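Local coordinates for protein vaginolysin (PDB 5IMY) that is a cholesterol-dependent cytolysin that probably binds membrane cholesterol and assembles into pores that lyse host cells, at residues 38-43 and 95-100; 351-354 and 359-362; 446-449 and 455-458; 167-172 and 285-290. All blocks are in the same frame, centred on the assembly; numbering follows the deposited sequence.

In the fold
Contacts 1 and 2 share one hydrophobic patch: their centres lie about 12 Å apart, and Leu40 CD1 of contact 1 packs 3.9 Å from Ala361 CB of contact 2, with the ring of Phe354 close by. Contacts 1, 2 and 4 all reach the large antiparallel sheet; the centre of contact 4 is about 27 Å from that of contact 2, on a strand that also meets a chain of another protein in the assembly. Contact 3 stands apart in the beta-sandwich domain, its centre about 80 Å from those of contacts 1 and 2 and about 57 Å from that of contact 4. The long strand 363-389, which starts just after contact 2, runs toward that remote domain.

Contact 1: 38-43 and 95-100; sequences NILARH and FRADKN
Ala97 meets Leu40 and Ile39 from the bend of an inverse gamma turn, which takes the chain from strand 94-96 of the large antiparallel sheet of the cytolysin into helix 99-102. Ala97 is the centre of the turn, and Asp98 N gives a weak hydrogen bond to Arg96 O at 2.8 Å. The methyl group of Ala97 points at segment 38-43, and no hydrogen bond crosses between the two segments. Leu40 supplies most of the apolar contact: its CD2 lies 3.7 Å from Ala97 CB, and its CG is 3.9 Å from the same methyl. With CG anti to the carbonyl carbon (chi1 -76°), the isobutyl fork swings over to Ala97, and it also touches Leu101 and Met102 of the short helix and Leu363 of strand 363-389. Ile39 adds a lighter touch: its CG1 comes within 3.9 Å of Ala97 O.

The contact joins the run leading into strand 41-43, which pairs in parallel with 363-389, to the turn that follows a strand of a different sheet. Next in the chain, Asp98 occupies the N-cap position of helix 99-102. The capping bond is weak, with Asn100 N donating to Asp98 OD2 over 3.5 Å.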
loop_
_atom_site.group_PDB
_atom_site.type_symbol
_atom_site.label_atom_id
_atom_site.label_comp_id
_atom_site.label_asym_id
_atom_site.label_seq_id
_atom_site.Cartn_x
_atom_site.Cartn_y
_atom_site.Cartn_z
ATOM N N ASN A 38 -14.084 3.010 33.958
ATOM C CA ASN A 38 -14.422 4.371 33.555
ATOM C C ASN A 38 -14.213 5.383 34.672
ATOM O O ASN A 38 -14.216 6.589 34.396
ATOM C CB ASN A 38 -15.868 4.437 33.062
ATOM C CG ASN A 38 -16.015 3.964 31.628
ATOM O OD1 ASN A 38 -15.896 4.752 30.689
ATOM N ND2 ASN A 38 -16.269 2.672 31.452
ATOM N N ILE A 39 -14.027 4.934 35.915
ATOM C CA ILE A 39 -13.831 5.878 37.008
ATOM C C ILE A 39 -12.483 6.575 36.881
ATOM O O ILE A 39 -12.324 7.716 37.330
ATOM C CB ILE A 39 -13.974 5.160 38.366
ATOM C CG1 ILE A 39 -14.121 6.177 39.501
ATOM C CG2 ILE A 39 -12.775 4.255 38.640
ATOM C CD1 ILE A 39 -15.429 6.944 39.475
ATOM N N LEU A 40 -11.496 5.913 36.274
ATOM C CA LEU A 40 -10.153 6.459 36.126
ATOM C C LEU A 40 -9.741 6.552 34.660
ATOM O O LEU A 40 -8.551 6.524 34.340
ATOM C CB LEU A 40 -9.145 5.618 36.910
ATOM C CG LEU A 40 -9.137 5.800 38.431
ATOM C CD1 LEU A 40 -8.274 4.734 39.087
ATOM C CD2 LEU A 40 -8.648 7.189 38.808
ATOM N N ALA A 41 -10.711 6.671 33.758
ATOM C CA ALA A 41 -10.425 6.773 32.334
ATOM C C ALA A 41 -10.347 8.232 31.905
ATOM O O ALA A 41 -11.136 9.070 32.354
ATOM C CB ALA A 41 -11.494 6.046 31.516
ATOM N N ARG A 42 -9.386 8.528 31.033
ATOM C CA ARG A 42 -9.184 9.860 30.484
ATOM C C ARG A 42 -9.381 9.812 28.974
ATOM O O ARG A 42 -9.111 8.795 28.330
ATOM C CB ARG A 42 -7.780 10.387 30.832
ATOM C CG ARG A 42 -7.401 11.708 30.172
ATOM C CD ARG A 42 -6.241 12.385 30.904
ATOM N NE ARG A 42 -5.074 11.514 31.055
ATOM C CZ ARG A 42 -4.009 11.518 30.254
ATOM N NH1 ARG A 42 -3.934 12.348 29.221
ATOM N NH2 ARG A 42 -3.005 10.683 30.491
ATOM N N HIS A 43 -9.869 10.918 28.412
ATOM C CA HIS A 43 -10.179 10.991 26.989
ATOM C C HIS A 43 -9.649 12.297 26.419
ATOM O O HIS A 43 -9.922 13.371 26.964
ATOM C CB HIS A 43 -11.689 10.881 26.744
ATOM C CG HIS A 43 -12.263 9.542 27.089
ATOM N ND1 HIS A 43 -12.651 9.204 28.367
ATOM C CD2 HIS A 43 -12.515 8.455 26.320
ATOM C CE1 HIS A 43 -13.118 7.967 28.372
ATOM N NE2 HIS A 43 -13.045 7.491 27.142
ATOM N N PHE A 95 -5.939 8.617 48.392
ATOM C CA PHE A 95 -6.429 9.564 47.402
ATOM C C PHE A 95 -7.870 9.228 47.054
ATOM O O PHE A 95 -8.400 8.177 47.425
ATOM C CB PHE A 95 -5.600 9.542 46.111
ATOM C CG PHE A 95 -4.117 9.564 46.323
ATOM C CD1 PHE A 95 -3.537 10.442 47.221
ATOM C CD2 PHE A 95 -3.303 8.705 45.608
ATOM C CE1 PHE A 95 -2.167 10.456 47.403
ATOM C CE2 PHE A 95 -1.937 8.714 45.786
ATOM C CZ PHE A 95 -1.368 9.590 46.685
ATOM N N ARG A 96 -8.500 10.140 46.324
ATOM C CA ARG A 96 -9.728 9.842 45.606
ATOM C C ARG A 96 -9.390 9.480 44.169
ATOM O O ARG A 96 -8.532 10.108 43.542
ATOM C CB ARG A 96 -10.680 11.039 45.628
ATOM C CG ARG A 96 -11.253 11.344 46.994
ATOM C CD ARG A 96 -11.866 12.730 47.045
ATOM N NE ARG A 96 -12.003 13.189 48.425
ATOM C CZ ARG A 96 -11.162 14.017 49.040
ATOM N NH1 ARG A 96 -10.106 14.512 48.406
ATOM N NH2 ARG A 96 -11.384 14.359 50.302
ATOM N N ALA A 97 -10.058 8.451 43.652
ATOM C CA ALA A 97 -9.946 8.097 42.240
ATOM C C ALA A 97 -10.736 9.136 41.450
ATOM O O ALA A 97 -11.864 8.910 41.006
ATOM C CB ALA A 97 -10.453 6.683 41.992
ATOM N N ASP A 98 -10.125 10.304 41.284
ATOM C CA ASP A 98 -10.810 11.465 40.727
ATOM C C ASP A 98 -9.974 12.037 39.584
ATOM O O ASP A 98 -9.076 11.386 39.037
ATOM C CB ASP A 98 -11.071 12.503 41.826
ATOM C CG ASP A 98 -9.805 13.206 42.274
ATOM O OD1 ASP A 98 -8.749 12.542 42.350
ATOM O OD2 ASP A 98 -9.861 14.424 42.542
ATOM N N LYS A 99 -10.267 13.287 39.214
ATOM C CA LYS A 99 -9.572 13.921 38.098
ATOM C C LYS A 99 -8.124 14.234 38.451
ATOM O O LYS A 99 -7.237 14.141 37.594
ATOM C CB LYS A 99 -10.304 15.197 37.683
ATOM C CG LYS A 99 -9.909 15.715 36.311
ATOM C CD LYS A 99 -10.173 17.207 36.180
ATOM C CE LYS A 99 -9.872 17.710 34.776
ATOM N NZ LYS A 99 -8.450 18.129 34.604
ATOM N N ASN A 100 -7.864 14.615 39.703
ATOM C CA ASN A 100 -6.503 14.948 40.106
ATOM C C ASN A 100 -5.574 13.753 39.932
ATOM O O ASN A 100 -4.481 13.878 39.367
ATOM C CB ASN A 100 -6.492 15.435 41.555
ATOM C CG ASN A 100 -7.024 16.849 41.699
ATOM O OD1 ASN A 100 -6.896 17.669 40.790
ATOM N ND2 ASN A 100 -7.624 17.139 42.847
#

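Contact 2: 351-354 and 359-362; sequences TTSF and EVAT
Phe354 reaches from the end of strand 347-354 to segment 359-362. Its CB starts 3.9 Å from Glu359 O, the carbonyl that also accepts the hydrogen bond from the backbone N of Phe354. Chi1 of -73° sets CG anti to the carbonyl carbon and brings the CD2 side of the ring alongside Glu359 O, so that CD2 sits 3.6 Å from Glu359 O and begins to feel the methyl of Ala361. Farther out, CE2 comes tightly against Ala361 CB at 3.4 Å, and CZ, the last atom, rests 3.7 Å from that same methyl carbon while also nearing Leu40 and Ile39. The methyl approaches the ring obliquely, from the CE2-CZ side.

This is where the chain leaves the large antiparallel sheet, in which 347-354 pairs with 253-261, and turns back through a short loop before entering the long strand 363-389. A single bridge, Ser353 with Val360, closes the loop. It is framed by two backbone hydrogen bonds: Ala361 N donates to Thr352 O almost straight (2.9 Å, 175°), and Phe354 N donates to Glu359 O at 165°. A water extends the link, accepting from Thr352 N and donating to Ala361 O at 3.0 Å. From the bridge residue Ser353, OG reaches out of the contact to a hydrogen bond with Ser257 OG of strand 253-261, and Thr351 CG2 meets Val360 CG1 at 3.7 Å.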
loop_
_atom_site.group_PDB
_atom_site.type_symbol
_atom_site.label_atom_id
_atom_site.label_comp_id
_atom_site.label_asym_id
_atom_site.label_seq_id
_atom_site.Cartn_x
_atom_site.Cartn_y
_atom_site.Cartn_z
ATOM N N THR A 351 2.076 2.877 42.698
ATOM C CA THR A 351 0.886 2.130 42.323
ATOM C C THR A 351 -0.198 2.370 43.364
ATOM O O THR A 351 0.088 2.445 44.563
ATOM C CB THR A 351 1.186 0.630 42.221
ATOM O OG1 THR A 351 2.250 0.413 41.287
ATOM C CG2 THR A 351 -0.049 -0.144 41.770
ATOM N N THR A 352 -1.439 2.496 42.903
ATOM C CA THR A 352 -2.583 2.653 43.786
ATOM C C THR A 352 -3.479 1.426 43.698
ATOM O O THR A 352 -3.602 0.797 42.644
ATOM C CB THR A 352 -3.402 3.903 43.439
ATOM O OG1 THR A 352 -4.036 3.728 42.164
ATOM C CG2 THR A 352 -2.517 5.141 43.404
ATOM N N SER A 353 -4.102 1.093 44.826
ATOM C CA SER A 353 -5.054 -0.001 44.908
ATOM C C SER A 353 -6.329 0.504 45.568
ATOM O O SER A 353 -6.291 1.393 46.424
ATOM C CB SER A 353 -4.484 -1.184 45.701
ATOM O OG SER A 353 -3.312 -1.690 45.088
ATOM N N PHE A 354 -7.460 -0.062 45.158
ATOM C CA PHE A 354 -8.742 0.347 45.715
ATOM C C PHE A 354 -8.878 -0.134 47.153
ATOM O O PHE A 354 -8.521 -1.266 47.485
ATOM C CB PHE A 354 -9.892 -0.205 44.874
ATOM C CG PHE A 354 -10.067 0.487 43.552
ATOM C CD1 PHE A 354 -10.553 1.783 43.493
ATOM C CD2 PHE A 354 -9.760 -0.163 42.367
ATOM C CE1 PHE A 354 -10.720 2.422 42.279
ATOM C CE2 PHE A 354 -9.926 0.471 41.150
ATOM C CZ PHE A 354 -10.407 1.765 41.105
ATOM N N GLU A 359 -7.742 -4.261 45.118
ATOM C CA GLU A 359 -7.357 -4.541 43.742
ATOM C C GLU A 359 -6.561 -3.378 43.167
ATOM O O GLU A 359 -6.923 -2.211 43.341
ATOM C CB GLU A 359 -8.591 -4.801 42.879
ATOM C CG GLU A 359 -8.943 -6.273 42.725
ATOM C CD GLU A 359 -10.325 -6.483 42.137
ATOM O OE1 GLU A 359 -10.859 -5.542 41.513
ATOM O OE2 GLU A 359 -10.879 -7.591 42.302
ATOM N N VAL A 360 -5.465 -3.707 42.481
ATOM C CA VAL A 360 -4.679 -2.684 41.808
ATOM C C VAL A 360 -5.567 -1.933 40.827
ATOM O O VAL A 360 -6.348 -2.534 40.077
ATOM C CB VAL A 360 -3.470 -3.318 41.100
ATOM C CG1 VAL A 360 -2.671 -2.262 40.343
ATOM C CG2 VAL A 360 -2.583 -4.041 42.108
ATOM N N ALA A 361 -5.451 -0.608 40.830
ATOM C CA ALA A 361 -6.247 0.248 39.963
ATOM C C ALA A 361 -5.435 0.647 38.739
ATOM O O ALA A 361 -4.231 0.909 38.836
ATOM C CB ALA A 361 -6.711 1.499 40.710
ATOM N N THR A 362 -6.099 0.690 37.587
ATOM C CA THR A 362 -5.463 1.043 36.328
ATOM C C THR A 362 -6.084 2.318 35.774
ATOM O O THR A 362 -7.279 2.575 35.954
ATOM C CB THR A 362 -5.601 -0.083 35.293
ATOM O OG1 THR A 362 -6.987 -0.346 35.047
ATOM C CG2 THR A 362 -4.923 -1.353 35.787
HETATM O O HOH W 1 -2.163 2.666 40.053
#

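Contact 3: 446-449 and 455-458; sequences EKTG and WRTV
Glu446 and Arg456 face each other as an antiparallel hydrogen-bonded pair. Arg456 N donates to Glu446 O at 2.9 Å, nearly straight (170°), while Glu446 N donates to Arg456 O at 2.7 Å with more bend (145°). Lys447 places its CA over one face of the Trp455 indole, toward the rim, and its side chain crosses the ring obliquely, CB 3.6 Å from Trp455 NE1. Thr448 OG1 presses on the aliphatic start of Arg456, 3.3 Å from its CB.

Residues 446-449 open, and Trp455 and Arg456 close, a variant of the undecapeptide loop characteristic of cholesterol-dependent cytolysins, which in relatives acts in membrane recognition. It lies between strands 440-443 and 460-464 of the beta-sandwich domain.

In the next shell, Arg393 makes a cation-pi contact with Trp455. Arg456 runs extended from CG to NE, with CG anti to the backbone N (chi1 164°), which carries NH1 to a hydrogen bond with Leu479 O. Glu446 OE1 bonds weakly to Thr478 OG1. The Glu446 and Arg456 side chains run side by side, yet Glu446 OE2 stays 4.0 Å from Arg456 NE and well out of the guanidinium plane. Their attraction is therefore probably modest, leaving the backbone pair as the firmer link.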
loop_
_atom_site.group_PDB
_atom_site.type_symbol
_atom_site.label_atom_id
_atom_site.label_comp_id
_atom_site.label_asym_id
_atom_site.label_seq_id
_atom_site.Cartn_x
_atom_site.Cartn_y
_atom_site.Cartn_z
ATOM N N GLU A 446 26.690 -12.260 -27.699
ATOM C CA GLU A 446 27.434 -11.670 -28.805
ATOM C C GLU A 446 27.270 -12.527 -30.052
ATOM O O GLU A 446 27.129 -13.750 -29.967
ATOM C CB GLU A 446 28.927 -11.538 -28.475
ATOM C CG GLU A 446 29.627 -12.873 -28.206
ATOM C CD GLU A 446 30.981 -12.978 -28.881
ATOM O OE1 GLU A 446 31.179 -12.343 -29.940
ATOM O OE2 GLU A 446 31.850 -13.703 -28.352
ATOM N N LYS A 447 27.302 -11.877 -31.216
ATOM C CA LYS A 447 27.169 -12.590 -32.482
ATOM C C LYS A 447 28.461 -13.338 -32.789
ATOM O O LYS A 447 29.516 -12.722 -32.973
ATOM C CB LYS A 447 26.833 -11.620 -33.613
ATOM C CG LYS A 447 26.584 -12.306 -34.961
ATOM C CD LYS A 447 26.651 -11.333 -36.136
ATOM C CE LYS A 447 28.065 -10.803 -36.369
ATOM N NZ LYS A 447 28.753 -11.465 -37.513
ATOM N N THR A 448 28.371 -14.668 -32.855
ATOM C CA THR A 448 29.529 -15.522 -33.076
ATOM C C THR A 448 29.507 -16.242 -34.416
ATOM O O THR A 448 30.572 -16.633 -34.904
ATOM C CB THR A 448 29.635 -16.559 -31.942
ATOM O OG1 THR A 448 30.066 -15.907 -30.743
ATOM C CG2 THR A 448 30.612 -17.690 -32.279
ATOM N N GLY A 449 28.336 -16.420 -35.021
ATOM C CA GLY A 449 28.238 -17.114 -36.289
ATOM C C GLY A 449 27.324 -16.418 -37.276
ATOM O O GLY A 449 27.507 -15.235 -37.580
ATOM N N TRP A 455 23.302 -16.802 -30.638
ATOM C CA TRP A 455 24.292 -15.909 -30.054
ATOM C C TRP A 455 25.022 -16.601 -28.903
ATOM O O TRP A 455 24.507 -17.527 -28.271
ATOM C CB TRP A 455 23.617 -14.635 -29.546
ATOM C CG TRP A 455 23.644 -13.462 -30.490
ATOM C CD1 TRP A 455 24.186 -12.235 -30.247
ATOM C CD2 TRP A 455 23.097 -13.401 -31.813
ATOM N NE1 TRP A 455 24.016 -11.414 -31.332
ATOM C CE2 TRP A 455 23.351 -12.105 -32.309
ATOM C CE3 TRP A 455 22.421 -14.314 -32.629
ATOM C CZ2 TRP A 455 22.954 -11.700 -33.581
ATOM C CZ3 TRP A 455 22.026 -13.908 -33.894
ATOM C CH2 TRP A 455 22.295 -12.614 -34.356
ATOM N N ARG A 456 26.234 -16.127 -28.625
ATOM C CA ARG A 456 27.068 -16.666 -27.554
ATOM C C ARG A 456 26.930 -15.782 -26.322
ATOM O O ARG A 456 27.196 -14.577 -26.387
ATOM C CB ARG A 456 28.528 -16.751 -27.993
ATOM C CG ARG A 456 29.510 -16.940 -26.849
ATOM C CD ARG A 456 30.902 -17.226 -27.373
ATOM N NE ARG A 456 31.906 -17.196 -26.313
ATOM C CZ ARG A 456 33.178 -17.545 -26.479
ATOM N NH1 ARG A 456 33.608 -17.958 -27.665
ATOM N NH2 ARG A 456 34.020 -17.485 -25.457
ATOM N N THR A 457 26.543 -16.384 -25.199
ATOM C CA THR A 457 26.193 -15.625 -24.004
ATOM C C THR A 457 27.449 -15.154 -23.284
ATOM O O THR A 457 28.262 -15.968 -22.834
ATOM C CB THR A 457 25.331 -16.468 -23.066
ATOM O OG1 THR A 457 24.112 -16.827 -23.726
ATOM C CG2 THR A 457 25.002 -15.689 -21.791
ATOM N N VAL A 458 27.598 -13.838 -23.174
ATOM C CA VAL A 458 28.542 -13.207 -22.260
ATOM C C VAL A 458 27.729 -12.620 -21.115
ATOM O O VAL A 458 26.694 -11.987 -21.349
ATOM C CB VAL A 458 29.370 -12.113 -22.960
ATOM C CG1 VAL A 458 30.571 -11.720 -22.106
ATOM C CG2 VAL A 458 29.813 -12.564 -24.349
#

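Contact 4: 167-172 and 285-290; sequences MQYDSA and AIKGVE
Tyr169 and Ile286 meet in a CH-pi contact: Ile286 CG2 sits over one face of the phenol, 3.6 Å from the ring centroid and 16° off its normal. The nearest ring atom is Tyr169 CE2, 3.5 Å from that methyl. Ile286 can present the methyl because CG2 lies anti to its backbone N. Ser171 adds a loose van der Waals approach, OG 4.4 Å from Ile286 CD1.

At the phenol's far end the Lys287 chain crosses at about a right angle, and Tyr169 OH lies 3.3 Å from both Lys287 CE and Lys287 CG. The strand 166-173 thus packs against the last turn of helix 278-286, which in the chain falls between strands 263-271 and 305-311; in this family the helices at that place probably refold into a transmembrane hairpin when the pore forms.

Several polar groups of the contact turn to Glu283, one turn earlier in the helix. Its carboxylate accepts weak hydrogen bonds from Tyr169 OH and Ser171 OG, and Lys287 NZ attracts it weakly, at long range. A chain of another protein also comes in here: an acidic side chain of it accepts from Ser171 N, and an aromatic one makes a cation-pi contact with Lys287. Just past the helix end, Gly288 N donates to Ala285 O at 2.8 Å.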
loop_
_atom_site.group_PDB
_atom_site.type_symbol
_atom_site.label_atom_id
_atom_site.label_comp_id
_atom_site.label_asym_id
_atom_site.label_seq_id
_atom_site.Cartn_x
_atom_site.Cartn_y
_atom_site.Cartn_z
ATOM N N MET A 167 14.727 -3.393 35.000
ATOM C CA MET A 167 14.545 -2.309 34.052
ATOM C C MET A 167 13.297 -2.554 33.218
ATOM O O MET A 167 13.014 -3.688 32.818
ATOM C CB MET A 167 15.768 -2.172 33.144
ATOM C CG MET A 167 16.230 -0.740 32.958
ATOM S SD MET A 167 15.930 -0.131 31.295
ATOM C CE MET A 167 17.616 0.025 30.717
ATOM N N GLN A 168 12.548 -1.483 32.976
ATOM C CA GLN A 168 11.376 -1.521 32.120
ATOM C C GLN A 168 11.323 -0.215 31.347
ATOM O O GLN A 168 11.668 0.842 31.883
ATOM C CB GLN A 168 10.088 -1.721 32.933
ATOM C CG GLN A 168 9.648 -0.494 33.720
ATOM C CD GLN A 168 8.786 -0.850 34.917
ATOM O OE1 GLN A 168 8.276 -1.966 35.021
ATOM N NE2 GLN A 168 8.624 0.099 35.834
ATOM N N TYR A 169 10.912 -0.290 30.086
ATOM C CA TYR A 169 10.873 0.888 29.236
ATOM C C TYR A 169 9.597 0.887 28.413
ATOM O O TYR A 169 9.088 -0.166 28.023
ATOM C CB TYR A 169 12.100 0.963 28.312
ATOM C CG TYR A 169 12.197 -0.165 27.306
ATOM C CD1 TYR A 169 11.531 -0.095 26.090
ATOM C CD2 TYR A 169 12.967 -1.290 27.567
ATOM C CE1 TYR A 169 11.619 -1.119 25.169
ATOM C CE2 TYR A 169 13.064 -2.319 26.650
ATOM C CZ TYR A 169 12.386 -2.226 25.452
ATOM O OH TYR A 169 12.474 -3.245 24.532
ATOM N N ASP A 170 9.086 2.087 28.157
ATOM C CA ASP A 170 7.916 2.293 27.319
ATOM C C ASP A 170 8.294 3.236 26.188
ATOM O O ASP A 170 8.840 4.317 26.432
ATOM C CB ASP A 170 6.749 2.863 28.129
ATOM C CG ASP A 170 6.326 1.948 29.259
ATOM O OD1 ASP A 170 5.530 1.019 29.008
ATOM O OD2 ASP A 170 6.789 2.155 30.401
ATOM N N SER A 171 8.016 2.819 24.959
ATOM C CA SER A 171 8.393 3.566 23.772
ATOM C C SER A 171 7.155 4.110 23.075
ATOM O O SER A 171 6.043 3.598 23.236
ATOM C CB SER A 171 9.189 2.684 22.806
ATOM O OG SER A 171 10.494 2.434 23.293
ATOM N N ALA A 172 7.363 5.163 22.289
ATOM C CA ALA A 172 6.296 5.731 21.481
ATOM C C ALA A 172 6.906 6.686 20.471
ATOM O O ALA A 172 7.870 7.390 20.778
ATOM C CB ALA A 172 5.264 6.463 22.345
ATOM N N ALA A 285 18.448 -1.750 19.635
ATOM C CA ALA A 285 19.571 -1.259 20.426
ATOM C C ALA A 285 19.240 -1.276 21.913
ATOM O O ALA A 285 20.022 -1.773 22.730
ATOM C CB ALA A 285 19.953 0.151 19.972
ATOM N N ILE A 286 18.077 -0.731 22.283
ATOM C CA ILE A 286 17.639 -0.753 23.678
ATOM C C ILE A 286 17.706 -2.167 24.238
ATOM O O ILE A 286 18.098 -2.378 25.391
ATOM C CB ILE A 286 16.217 -0.167 23.796
ATOM C CG1 ILE A 286 16.240 1.343 23.550
ATOM C CG2 ILE A 286 15.608 -0.480 25.168
ATOM C CD1 ILE A 286 14.866 1.947 23.344
ATOM N N LYS A 287 17.320 -3.154 23.435
ATOM C CA LYS A 287 17.282 -4.544 23.872
ATOM C C LYS A 287 18.652 -5.209 23.871
ATOM O O LYS A 287 18.732 -6.420 24.106
ATOM C CB LYS A 287 16.337 -5.351 22.977
ATOM C CG LYS A 287 14.861 -5.117 23.230
ATOM C CD LYS A 287 14.037 -6.213 22.578
ATOM C CE LYS A 287 12.552 -6.041 22.831
ATOM N NZ LYS A 287 11.908 -5.232 21.769
ATOM N N GLY A 288 19.722 -4.462 23.622
ATOM C CA GLY A 288 21.014 -5.074 23.387
ATOM C C GLY A 288 21.088 -5.583 21.964
ATOM O O GLY A 288 20.943 -4.801 21.021
ATOM N N VAL A 289 21.298 -6.887 21.795
ATOM C CA VAL A 289 21.253 -7.518 20.478
ATOM C C VAL A 289 22.383 -6.981 19.610
ATOM O O VAL A 289 22.608 -5.767 19.538
ATOM C CB VAL A 289 19.884 -7.294 19.808
ATOM C CG1 VAL A 289 19.865 -7.870 18.395
ATOM C CG2 VAL A 289 18.780 -7.917 20.652
ATOM N N GLU A 290 23.099 -7.882 18.941
ATOM C CA GLU A 290 24.194 -7.477 18.069
ATOM C C GLU A 290 23.656 -6.619 16.929
ATOM O O GLU A 290 23.491 -7.097 15.801
ATOM C CB GLU A 290 24.938 -8.703 17.532
ATOM C CG GLU A 290 26.436 -8.677 17.807
ATOM C CD GLU A 290 27.179 -9.797 17.107
ATOM O OE1 GLU A 290 26.514 -10.686 16.531
ATOM O OE2 GLU A 290 28.428 -9.787 17.131
#